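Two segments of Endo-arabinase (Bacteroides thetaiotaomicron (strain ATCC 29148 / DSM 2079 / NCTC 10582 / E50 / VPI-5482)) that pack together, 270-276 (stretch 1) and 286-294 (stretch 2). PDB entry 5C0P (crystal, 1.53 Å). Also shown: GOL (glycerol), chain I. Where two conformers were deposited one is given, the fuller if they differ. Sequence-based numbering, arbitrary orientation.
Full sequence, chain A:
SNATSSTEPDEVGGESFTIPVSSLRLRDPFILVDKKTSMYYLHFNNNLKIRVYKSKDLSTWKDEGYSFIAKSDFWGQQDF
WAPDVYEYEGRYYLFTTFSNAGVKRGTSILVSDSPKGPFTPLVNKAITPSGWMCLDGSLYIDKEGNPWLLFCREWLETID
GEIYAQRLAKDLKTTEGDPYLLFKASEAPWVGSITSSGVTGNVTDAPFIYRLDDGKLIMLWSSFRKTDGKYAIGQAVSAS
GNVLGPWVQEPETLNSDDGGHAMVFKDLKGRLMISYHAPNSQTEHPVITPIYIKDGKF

Stretch 1 (270-276) GRLMISY
Stretch 2, residues 286-294: PVITPIYIK

How do the two segments lie against each other? Strands 272-276 and 286-290 run antiparallel, 164° between their directions, their axes approaching to 4.6 Å. Ile274 pairs with Thr289 and Tyr276 with Val287 as hydrogen-bonded pairs: Ile274 N to Thr289 O is 2.9 Å, Thr289 N to Ile274 O 3.1 Å, Tyr276 N to Val287 O 3.0 Å and Val287 N to Tyr276 O 2.7 Å. Ser275-Ile288 and Met273-Pro290 are the non-hydrogen-bonded pairs, with CA atoms 4.4 and 4.2 Å apart. The strand backbones are extended, for example -113/144 at Ile274, -157/174 at Tyr276 and -128/111 at Ile288.

How does the ladder pass Pro290? The proline sits in a non-hydrogen-bonded pair with Met273, so its missing amide hydrogen costs no bond between these strands; the next bond is Ile291 N to Leu272 O, 3.1 Å and 169°. Leu272 O also takes a CA-H...O contact from Pro290 CA at 3.5 Å. Met273, a selenomethionine, is m, m, m; its CB points away overall, yet the chain curls back, bringing SE 3.7 Å from Pro290 CA and CE 4.0 Å from both Pro290 CD and Ile288 CG2.

Which bumps fill which hollows on the face bearing Ile274 and Tyr276? Tyr276, chi1 65° and chi2 99°, turns one face of its ring to Val287 (t), whose CB sits over it, 3.9 Å from the Tyr276 ring centroid and 15° off the normal. Ile274 (t, t) sets CG2 3.7 Å from Thr289 CG2, while its CD1 meets Ile291 CD1 at 3.8 Å. Ile291 (t, t) also presses CG2 to 3.7 Å from Leu272 CG, and Leu272 (t, p) extends CD2 to 3.8 Å from Ile293 CD1.

Where does the glycerol fit? It borders this face: its O3 donates to Tyr276 OH at 3.1 Å, and its C1 lies 3.5 Å from Thr289 CG2.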

# COMPACT_ATOMS: atom_id res chain seq x y z
N GLY A 270 20.67 4.45 -2.68
CA GLY A 270 20.32 3.59 -3.79
C GLY A 270 20.10 2.13 -3.42
O GLY A 270 19.87 1.30 -4.30
N ARG A 271 20.15 1.82 -2.12
CA ARG A 271 19.95 0.44 -1.64
C ARG A 271 18.47 0.10 -1.63
O ARG A 271 17.67 0.83 -1.05
CB ARG A 271 20.47 0.28 -0.22
CG ARG A 271 21.98 0.20 -0.04
CD ARG A 271 22.33 -0.04 1.43
NE ARG A 271 22.08 1.14 2.25
CZ ARG A 271 21.60 1.12 3.50
NH1 ARG A 271 21.42 2.25 4.16
NH2 ARG A 271 21.30 -0.04 4.08
N LEU A 272 18.11 -1.03 -2.23
CA LEU A 272 16.71 -1.46 -2.20
C LEU A 272 16.33 -1.98 -0.81
O LEU A 272 17.06 -2.78 -0.19
CB LEU A 272 16.45 -2.52 -3.28
CG LEU A 272 15.00 -2.89 -3.57
CD1 LEU A 272 14.24 -1.71 -4.19
CD2 LEU A 272 14.93 -4.12 -4.49
N MSE A 273 15.20 -1.48 -0.30
CA MSE A 273 14.71 -1.81 1.03
C MSE A 273 13.26 -2.27 0.95
O MSE A 273 12.52 -1.85 0.06
CB MSE A 273 14.74 -0.58 1.95
CG MSE A 273 16.04 0.20 1.94
SE MSE A 273 17.43 -0.72 2.91
CE MSE A 273 16.66 -0.59 4.67
N ILE A 274 12.85 -3.09 1.92
CA ILE A 274 11.44 -3.41 2.10
C ILE A 274 10.96 -2.82 3.43
O ILE A 274 11.72 -2.75 4.39
CB ILE A 274 11.18 -4.94 2.03
CG1 ILE A 274 9.67 -5.25 2.03
CG2 ILE A 274 11.89 -5.67 3.16
CD1 ILE A 274 9.35 -6.70 1.64
N SER A 275 9.72 -2.36 3.45
CA SER A 275 9.08 -1.87 4.67
C SER A 275 7.73 -2.56 4.84
O SER A 275 6.90 -2.58 3.92
CB SER A 275 8.88 -0.35 4.57
OG SER A 275 8.14 0.16 5.68
N TYR A 276 7.50 -3.13 6.03
CA TYR A 276 6.24 -3.79 6.34
C TYR A 276 6.06 -3.80 7.85
O TYR A 276 6.96 -3.41 8.56
CB TYR A 276 6.21 -5.22 5.79
CG TYR A 276 7.20 -6.21 6.37
CD1 TYR A 276 6.83 -7.11 7.36
CD2 TYR A 276 8.50 -6.28 5.88
CE1 TYR A 276 7.73 -8.05 7.86
CE2 TYR A 276 9.42 -7.20 6.38
CZ TYR A 276 9.02 -8.08 7.37
OH TYR A 276 9.93 -9.00 7.85
N PRO A 286 7.14 -1.29 12.49
CA PRO A 286 7.74 -1.34 11.16
C PRO A 286 9.03 -2.14 11.13
O PRO A 286 9.87 -2.03 12.03
CB PRO A 286 8.04 0.13 10.84
CG PRO A 286 8.07 0.82 12.17
CD PRO A 286 7.11 0.07 13.05
N VAL A 287 9.15 -2.96 10.10
CA VAL A 287 10.36 -3.69 9.81
C VAL A 287 10.86 -3.11 8.49
O VAL A 287 10.17 -3.17 7.48
CB VAL A 287 10.07 -5.19 9.66
CG1 VAL A 287 11.33 -5.95 9.29
CG2 VAL A 287 9.47 -5.74 10.96
N ILE A 288 12.04 -2.49 8.53
CA ILE A 288 12.58 -1.83 7.34
C ILE A 288 13.99 -2.38 7.18
O ILE A 288 14.88 -2.12 7.99
CB ILE A 288 12.62 -0.30 7.52
CG1 ILE A 288 11.24 0.24 7.90
CG2 ILE A 288 13.15 0.36 6.25
CD1 ILE A 288 11.26 1.69 8.42
N THR A 289 14.20 -3.16 6.12
CA THR A 289 15.43 -3.92 5.99
C THR A 289 15.80 -4.08 4.51
O THR A 289 14.94 -4.01 3.63
CB THR A 289 15.24 -5.28 6.71
OG1 THR A 289 16.49 -5.97 6.83
CG2 THR A 289 14.24 -6.13 5.97
N PRO A 290 17.11 -4.28 4.23
CA PRO A 290 17.49 -4.46 2.83
C PRO A 290 16.83 -5.68 2.21
O PRO A 290 16.58 -6.69 2.89
CB PRO A 290 19.00 -4.67 2.90
CG PRO A 290 19.42 -3.97 4.16
CD PRO A 290 18.28 -4.18 5.12
N ILE A 291 16.55 -5.59 0.92
CA ILE A 291 15.99 -6.72 0.20
C ILE A 291 16.71 -6.86 -1.13
O ILE A 291 17.22 -5.88 -1.68
CB ILE A 291 14.47 -6.54 -0.00
CG1 ILE A 291 13.84 -7.83 -0.53
CG2 ILE A 291 14.18 -5.39 -0.94
CD1 ILE A 291 12.32 -7.79 -0.54
N TYR A 292 16.80 -8.09 -1.63
CA TYR A 292 17.61 -8.37 -2.79
C TYR A 292 16.82 -9.12 -3.84
O TYR A 292 15.89 -9.87 -3.52
CB TYR A 292 18.83 -9.19 -2.38
CG TYR A 292 19.69 -8.50 -1.34
CD1 TYR A 292 20.76 -7.70 -1.73
CD2 TYR A 292 19.43 -8.63 0.02
CE1 TYR A 292 21.54 -7.06 -0.80
CE2 TYR A 292 20.22 -7.99 0.96
CZ TYR A 292 21.27 -7.20 0.54
OH TYR A 292 22.06 -6.55 1.46
N ILE A 293 17.19 -8.92 -5.10
CA ILE A 293 16.59 -9.63 -6.20
C ILE A 293 17.54 -10.72 -6.66
O ILE A 293 18.74 -10.48 -6.89
CB ILE A 293 16.29 -8.67 -7.36
CG1 ILE A 293 15.23 -7.65 -6.91
CG2 ILE A 293 15.82 -9.42 -8.58
CD1 ILE A 293 15.34 -6.32 -7.60
N LYS A 294 17.04 -11.95 -6.76
CA LYS A 294 17.85 -13.06 -7.22
C LYS A 294 17.01 -13.88 -8.18
O LYS A 294 15.88 -14.24 -7.85
CB LYS A 294 18.30 -13.93 -6.04
CG LYS A 294 19.38 -14.95 -6.40
C1 GOL I . 13.54 -9.20 4.52
C2 GOL I . 12.55 -10.12 3.80
O2 GOL I . 12.35 -9.65 2.49
C3 GOL I . 11.22 -10.12 4.54
O3 GOL I . 11.37 -10.80 5.76